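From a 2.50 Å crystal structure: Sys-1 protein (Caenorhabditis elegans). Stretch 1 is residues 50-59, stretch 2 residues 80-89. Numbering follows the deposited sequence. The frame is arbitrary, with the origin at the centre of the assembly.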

ATOM      1  N   CYS A  50     -14.483  43.621   7.087  1.00 49.36           N
ATOM      2  CA  CYS A  50     -14.633  43.835   5.647  1.00 47.56           C
ATOM      3  C   CYS A  50     -14.959  42.507   4.952  1.00 46.00           C
ATOM      4  O   CYS A  50     -15.911  42.413   4.183  1.00 45.54           O
ATOM      5  N   VAL A  51     -14.179  41.472   5.266  1.00 44.42           N
ATOM      6  CA  VAL A  51     -14.426  40.122   4.772  1.00 42.46           C
ATOM      7  C   VAL A  51     -15.764  39.564   5.276  1.00 41.56           C
ATOM      8  O   VAL A  51     -16.538  39.019   4.495  1.00 41.17           O
ATOM      9  N   GLN A  52     -16.044  39.714   6.568  1.00 40.86           N
ATOM     10  CA  GLN A  52     -17.321  39.250   7.122  1.00 40.46           C
ATOM     11  C   GLN A  52     -18.545  39.854   6.420  1.00 40.36           C
ATOM     12  O   GLN A  52     -19.526  39.143   6.151  1.00 40.30           O
ATOM     13  N   GLN A  53     -18.479  41.158   6.139  1.00 39.70           N
ATOM     14  CA  GLN A  53     -19.528  41.876   5.410  1.00 39.74           C
ATOM     15  C   GLN A  53     -19.782  41.242   4.048  1.00 38.33           C
ATOM     16  O   GLN A  53     -20.935  40.985   3.698  1.00 38.50           O
ATOM     17  N   ILE A  54     -18.712  41.011   3.283  1.00 37.09           N
ATOM     18  CA  ILE A  54     -18.821  40.367   1.972  1.00 36.27           C
ATOM     19  C   ILE A  54     -19.361  38.941   2.097  1.00 36.17           C
ATOM     20  O   ILE A  54     -20.254  38.541   1.342  1.00 36.86           O
ATOM     21  N   LEU A  55     -18.821  38.179   3.045  1.00 35.60           N
ATOM     22  CA  LEU A  55     -19.248  36.801   3.233  1.00 35.65           C
ATOM     23  C   LEU A  55     -20.731  36.776   3.547  1.00 36.17           C
ATOM     24  O   LEU A  55     -21.471  35.933   3.028  1.00 36.29           O
ATOM     25  N   ASN A  56     -21.164  37.719   4.378  1.00 36.35           N
ATOM     26  CA  ASN A  56     -22.559  37.768   4.780  1.00 36.63           C
ATOM     27  C   ASN A  56     -23.474  38.112   3.619  1.00 36.24           C
ATOM     28  O   ASN A  56     -24.617  37.661   3.588  1.00 36.89           O
ATOM     29  N   ILE A  57     -22.960  38.878   2.657  1.00 35.18           N
ATOM     30  CA  ILE A  57     -23.708  39.166   1.433  1.00 35.60           C
ATOM     31  C   ILE A  57     -23.737  37.954   0.488  1.00 35.21           C
ATOM     32  O   ILE A  57     -24.794  37.602  -0.063  1.00 34.70           O
ATOM     33  N   ILE A  58     -22.582  37.322   0.292  1.00 34.02           N
ATOM     34  CA  ILE A  58     -22.534  36.084  -0.484  1.00 32.88           C
ATOM     35  C   ILE A  58     -23.609  35.106   0.006  1.00 33.05           C
ATOM     36  O   ILE A  58     -24.452  34.631  -0.782  1.00 32.65           O
ATOM     37  N   TYR A  59     -23.610  34.855   1.311  1.00 33.09           N
ATOM     38  CA  TYR A  59     -24.593  33.968   1.926  1.00 34.32           C
ATOM     39  C   TYR A  59     -26.030  34.424   1.647  1.00 35.58           C
ATOM     40  O   TYR A  59     -26.853  33.654   1.146  1.00 35.62           O
ATOM     41  N   ASN A  80     -21.564  35.436  -9.880  1.00 37.50           N
ATOM     42  CA  ASN A  80     -20.807  36.586  -9.381  1.00 36.79           C
ATOM     43  C   ASN A  80     -20.366  36.404  -7.935  1.00 35.65           C
ATOM     44  O   ASN A  80     -19.189  36.578  -7.608  1.00 35.21           O
ATOM     45  N   LEU A  81     -21.319  36.044  -7.075  1.00 34.94           N
ATOM     46  CA  LEU A  81     -21.043  35.802  -5.663  1.00 34.55           C
ATOM     47  C   LEU A  81     -20.086  34.620  -5.444  1.00 35.69           C
ATOM     48  O   LEU A  81     -19.180  34.684  -4.604  1.00 36.15           O
ATOM     49  N   LEU A  82     -20.268  33.546  -6.213  1.00 35.97           N
ATOM     50  CA  LEU A  82     -19.395  32.384  -6.071  1.00 35.34           C
ATOM     51  C   LEU A  82     -18.000  32.696  -6.557  1.00 34.78           C
ATOM     52  O   LEU A  82     -17.029  32.160  -6.032  1.00 34.13           O
ATOM     53  N   ASP A  83     -17.898  33.593  -7.533  1.00 35.24           N
ATOM     54  CA  ASP A  83     -16.589  34.016  -8.027  1.00 35.73           C
ATOM     55  C   ASP A  83     -15.849  34.863  -7.004  1.00 35.72           C
ATOM     56  O   ASP A  83     -14.631  34.774  -6.892  1.00 35.60           O
ATOM     57  N   ILE A  84     -16.588  35.680  -6.254  1.00 36.21           N
ATOM     58  CA  ILE A  84     -16.001  36.411  -5.142  1.00 35.82           C
ATOM     59  C   ILE A  84     -15.509  35.383  -4.129  1.00 35.68           C
ATOM     60  O   ILE A  84     -14.346  35.398  -3.725  1.00 36.68           O
ATOM     61  N   LEU A  85     -16.392  34.471  -3.742  1.00 35.29           N
ATOM     62  CA  LEU A  85     -16.038  33.440  -2.773  1.00 35.74           C
ATOM     63  C   LEU A  85     -14.796  32.654  -3.189  1.00 35.88           C
ATOM     64  O   LEU A  85     -13.907  32.430  -2.372  1.00 35.22           O
ATOM     65  N   ARG A  86     -14.739  32.256  -4.459  1.00 36.66           N
ATOM     66  CA  ARG A  86     -13.589  31.538  -4.981  1.00 38.77           C
ATOM     67  C   ARG A  86     -12.316  32.339  -4.768  1.00 39.87           C
ATOM     68  O   ARG A  86     -11.306  31.804  -4.318  1.00 39.04           O
ATOM     69  N   ARG A  87     -12.387  33.630  -5.071  1.00 41.70           N
ATOM     70  CA  ARG A  87     -11.237  34.510  -4.942  1.00 43.75           C
ATOM     71  C   ARG A  87     -10.741  34.629  -3.502  1.00 44.34           C
ATOM     72  O   ARG A  87      -9.529  34.667  -3.257  1.00 44.44           O
ATOM     73  N   PHE A  88     -11.678  34.632  -2.556  1.00 44.90           N
ATOM     74  CA  PHE A  88     -11.359  34.603  -1.128  1.00 46.70           C
ATOM     75  C   PHE A  88     -10.568  33.370  -0.702  1.00 47.14           C
ATOM     76  O   PHE A  88      -9.918  33.377   0.340  1.00 47.61           O
ATOM     77  N   THR A  89     -10.637  32.304  -1.489  1.00 47.66           N
ATOM     78  CA  THR A  89      -9.996  31.053  -1.099  1.00 48.06           C
ATOM     79  C   THR A  89      -8.568  30.901  -1.633  1.00 48.87           C
ATOM     80  O   THR A  89      -7.835  30.013  -1.189  1.00 49.45           O
TER

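The contact between residues 50-59 and 80-89 of Sys-1 is a purely apolar packing of two helices that run roughly antiparallel, with no hydrogen bond or salt bridge crossing between them. Their axes approach to 9.8 Å and their N-to-C directions differ by 142°, so the helices splay: the backbones are closer where Ile58 meets Leu81, with CA atoms 5.4 Å apart, than where Val51 meets Phe88, whose CA atoms lie 8.6 Å apart. The example illustrates a general principle: where a CA-to-CB bond points sideways, the rotamer can still bring the end of the side chain into the interface.

At the wide end the gap is filled by Phe88, which points toward the first helix with chi1 in the m well (-80°). Three residues gather round its ring. Ile54, also pointing toward its partner helix and m at chi1, brings CG2 to 3.5 Å from Phe88 CZ, while Val51, a t rotamer directed sideways, sets CG1 4.0 Å from Phe88 CE2. Leu55 also leaves its helix sideways, but its m,t conformation carries the tip inward, so that CD2 lies at the ring edge, 3.6 Å from Phe88 CD2. Leu55 CD2 is also a looser neighbour of Leu85 CD1, 4.3 Å away; this leucine is a t,p rotamer.

Toward the narrow end Ile58 takes over, and the other stretch covers more of it than of any other residue in the pair. Its CA-to-CB bond is sideways, yet the m,t rotamer sends Ile58 CD1 inward, to 3.5 Å from Ile84 CG2 and 4.1 Å from Leu85 CB. Here the helices are close enough for a side chain to meet backbone: Ile58 CG1 lies 3.8 Å from the carbonyl O of Leu81, an oxygen already engaged by the amide of Leu85 within its own helix. Leu81 and Ile84, both m,t, point toward the first helix, and Ile84 CG2 also touches Ile54 CG2 at 3.7 Å, linking the Ile58 cluster to the one around Phe88.

Polar side chains keep out of this layer; several find partners along their own helices, and some bond elsewhere in the structure. Gln52, directed away from the contact, donates from NE2 to Asn56 OD1 at 3.2 Å, one helical turn on. In the second stretch Asp83 forms salt bridges with two arginines: Arg86 NH2 lies 2.8 Å from Asp83 OD1, and Arg87 NH1 a very short 2.5 Å from Asp83 OD2. Close-packed hydrocarbon is therefore what joins the helices.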

ATOM      1  CB  CYS A  50     -13.358  44.458   5.076  1.00 48.19           C
ATOM      2  SG  CYS A  50     -13.318  44.637   3.261  1.00 51.27           S
ATOM      3  CB  VAL A  51     -13.242  39.173   5.120  1.00 42.72           C
ATOM      4  CG1 VAL A  51     -13.582  37.712   4.818  1.00 42.17           C
ATOM      5  CG2 VAL A  51     -11.990  39.596   4.367  1.00 41.14           C
ATOM      6  CB  GLN A  52     -17.400  39.498   8.630  1.00 40.20           C
ATOM      7  CG  GLN A  52     -18.397  38.589   9.348  1.00 40.32           C
ATOM      8  CD  GLN A  52     -18.146  37.091   9.082  1.00 41.16           C
ATOM      9  OE1 GLN A  52     -17.066  36.562   9.379  1.00 38.79           O
ATOM     10  NE2 GLN A  52     -19.150  36.413   8.520  1.00 37.05           N
ATOM     11  CB  GLN A  53     -19.158  43.356   5.203  1.00 39.38           C
ATOM     12  CG  GLN A  53     -19.281  44.238   6.423  1.00 40.78           C
ATOM     13  CD  GLN A  53     -18.959  45.708   6.132  1.00 43.07           C
ATOM     14  OE1 GLN A  53     -17.867  46.046   5.650  1.00 46.23           O
ATOM     15  NE2 GLN A  53     -19.915  46.592   6.431  1.00 45.36           N
ATOM     16  CB  ILE A  54     -17.472  40.314   1.229  1.00 36.35           C
ATOM     17  CG1 ILE A  54     -16.773  41.681   1.246  1.00 35.78           C
ATOM     18  CG2 ILE A  54     -17.659  39.764  -0.190  1.00 34.86           C
ATOM     19  CD1 ILE A  54     -16.955  42.509   0.015  1.00 35.15           C
ATOM     20  CB  LEU A  55     -18.449  36.098   4.340  1.00 35.16           C
ATOM     21  CG  LEU A  55     -16.973  35.757   4.074  1.00 34.97           C
ATOM     22  CD1 LEU A  55     -16.326  35.126   5.315  1.00 31.63           C
ATOM     23  CD2 LEU A  55     -16.812  34.852   2.854  1.00 32.82           C
ATOM     24  CB  ASN A  56     -22.762  38.718   5.959  1.00 36.92           C
ATOM     25  CG  ASN A  56     -22.376  38.084   7.289  1.00 38.19           C
ATOM     26  OD1 ASN A  56     -22.118  36.873   7.374  1.00 37.51           O
ATOM     27  ND2 ASN A  56     -22.350  38.895   8.340  1.00 36.63           N
ATOM     28  CB  ILE A  57     -23.188  40.440   0.698  1.00 35.75           C
ATOM     29  CG1 ILE A  57     -23.503  41.697   1.519  1.00 35.99           C
ATOM     30  CG2 ILE A  57     -23.831  40.569  -0.672  1.00 34.46           C
ATOM     31  CD1 ILE A  57     -22.893  42.985   0.959  1.00 36.56           C
ATOM     32  CB  ILE A  58     -21.130  35.450  -0.460  1.00 32.74           C
ATOM     33  CG1 ILE A  58     -20.173  36.295  -1.309  1.00 30.41           C
ATOM     34  CG2 ILE A  58     -21.195  34.013  -0.961  1.00 31.59           C
ATOM     35  CD1 ILE A  58     -18.730  36.018  -1.071  1.00 31.51           C
ATOM     36  CB  TYR A  59     -24.327  33.877   3.425  1.00 34.26           C
ATOM     37  CG  TYR A  59     -25.226  32.938   4.199  1.00 36.09           C
ATOM     38  CD1 TYR A  59     -25.885  31.884   3.565  1.00 35.07           C
ATOM     39  CD2 TYR A  59     -25.392  33.086   5.581  1.00 35.80           C
ATOM     40  CE1 TYR A  59     -26.696  31.027   4.271  1.00 35.94           C
ATOM     41  CE2 TYR A  59     -26.186  32.217   6.301  1.00 35.65           C
ATOM     42  CZ  TYR A  59     -26.838  31.190   5.640  1.00 36.70           C
ATOM     43  OH  TYR A  59     -27.655  30.323   6.332  1.00 37.25           O
ATOM     44  CB  ASN A  80     -21.628  37.870  -9.521  1.00 38.29           C
ATOM     45  CG  ASN A  80     -21.596  38.440 -10.928  1.00 40.64           C
ATOM     46  OD1 ASN A  80     -20.928  39.434 -11.174  1.00 45.55           O
ATOM     47  ND2 ASN A  80     -22.311  37.812 -11.854  1.00 43.36           N
ATOM     48  CB  LEU A  81     -22.347  35.584  -4.897  1.00 33.98           C
ATOM     49  CG  LEU A  81     -23.435  36.661  -5.010  1.00 33.11           C
ATOM     50  CD1 LEU A  81     -24.708  36.185  -4.362  1.00 31.22           C
ATOM     51  CD2 LEU A  81     -23.008  37.993  -4.405  1.00 31.38           C
ATOM     52  CB  LEU A  82     -19.971  31.158  -6.772  1.00 35.51           C
ATOM     53  CG  LEU A  82     -21.294  30.670  -6.166  1.00 35.03           C
ATOM     54  CD1 LEU A  82     -21.963  29.614  -7.048  1.00 32.55           C
ATOM     55  CD2 LEU A  82     -21.094  30.173  -4.738  1.00 35.34           C
ATOM     56  CB  ASP A  83     -16.689  34.766  -9.349  1.00 36.28           C
ATOM     57  CG  ASP A  83     -15.323  35.008  -9.969  1.00 39.47           C
ATOM     58  OD1 ASP A  83     -14.672  34.030 -10.406  1.00 41.47           O
ATOM     59  OD2 ASP A  83     -14.881  36.175  -9.988  1.00 41.93           O
ATOM     60  CB  ILE A  84     -17.023  37.384  -4.484  1.00 36.10           C
ATOM     61  CG1 ILE A  84     -17.267  38.607  -5.378  1.00 35.88           C
ATOM     62  CG2 ILE A  84     -16.542  37.826  -3.106  1.00 34.51           C
ATOM     63  CD1 ILE A  84     -18.605  39.320  -5.109  1.00 35.76           C
ATOM     64  CB  LEU A  85     -17.218  32.499  -2.529  1.00 35.58           C
ATOM     65  CG  LEU A  85     -17.017  31.334  -1.557  1.00 37.55           C
ATOM     66  CD1 LEU A  85     -16.527  31.774  -0.160  1.00 36.98           C
ATOM     67  CD2 LEU A  85     -18.318  30.568  -1.453  1.00 39.64           C
ATOM     68  CB  ARG A  86     -13.769  31.213  -6.464  1.00 39.22           C
ATOM     69  CG  ARG A  86     -12.603  30.434  -7.080  1.00 39.97           C
ATOM     70  CD  ARG A  86     -12.881  29.983  -8.511  1.00 38.99           C
ATOM     71  NE  ARG A  86     -12.999  31.130  -9.402  1.00 42.45           N
ATOM     72  CZ  ARG A  86     -11.972  31.745  -9.978  1.00 43.87           C
ATOM     73  NH1 ARG A  86     -10.732  31.314  -9.762  1.00 42.77           N
ATOM     74  NH2 ARG A  86     -12.188  32.796 -10.765  1.00 43.30           N
ATOM     75  CB  ARG A  87     -11.539  35.867  -5.580  1.00 43.96           C
ATOM     76  CG  ARG A  87     -11.612  35.762  -7.105  1.00 45.36           C
ATOM     77  CD  ARG A  87     -12.041  37.046  -7.798  1.00 45.44           C
ATOM     78  NE  ARG A  87     -11.131  37.299  -8.917  1.00 50.73           N
ATOM     79  CZ  ARG A  87     -11.352  36.937 -10.175  1.00 49.81           C
ATOM     80  NH1 ARG A  87     -12.478  36.332 -10.516  1.00 49.87           N
ATOM     81  NH2 ARG A  87     -10.442  37.199 -11.098  1.00 52.77           N
ATOM     82  CB  PHE A  88     -12.644  34.644  -0.297  1.00 47.19           C
ATOM     83  CG  PHE A  88     -13.230  36.013  -0.139  1.00 49.03           C
ATOM     84  CD1 PHE A  88     -12.835  37.066  -0.963  1.00 49.01           C
ATOM     85  CD2 PHE A  88     -14.205  36.246   0.831  1.00 51.02           C
ATOM     86  CE1 PHE A  88     -13.383  38.326  -0.812  1.00 50.44           C
ATOM     87  CE2 PHE A  88     -14.767  37.515   0.991  1.00 51.15           C
ATOM     88  CZ  PHE A  88     -14.353  38.557   0.167  1.00 50.44           C
ATOM     89  CB  THR A  89     -10.851  29.821  -1.471  1.00 47.76           C
ATOM     90  OG1 THR A  89     -11.085  29.810  -2.880  1.00 47.63           O
ATOM     91  CG2 THR A  89     -12.184  29.851  -0.735  1.00 46.62           C
TER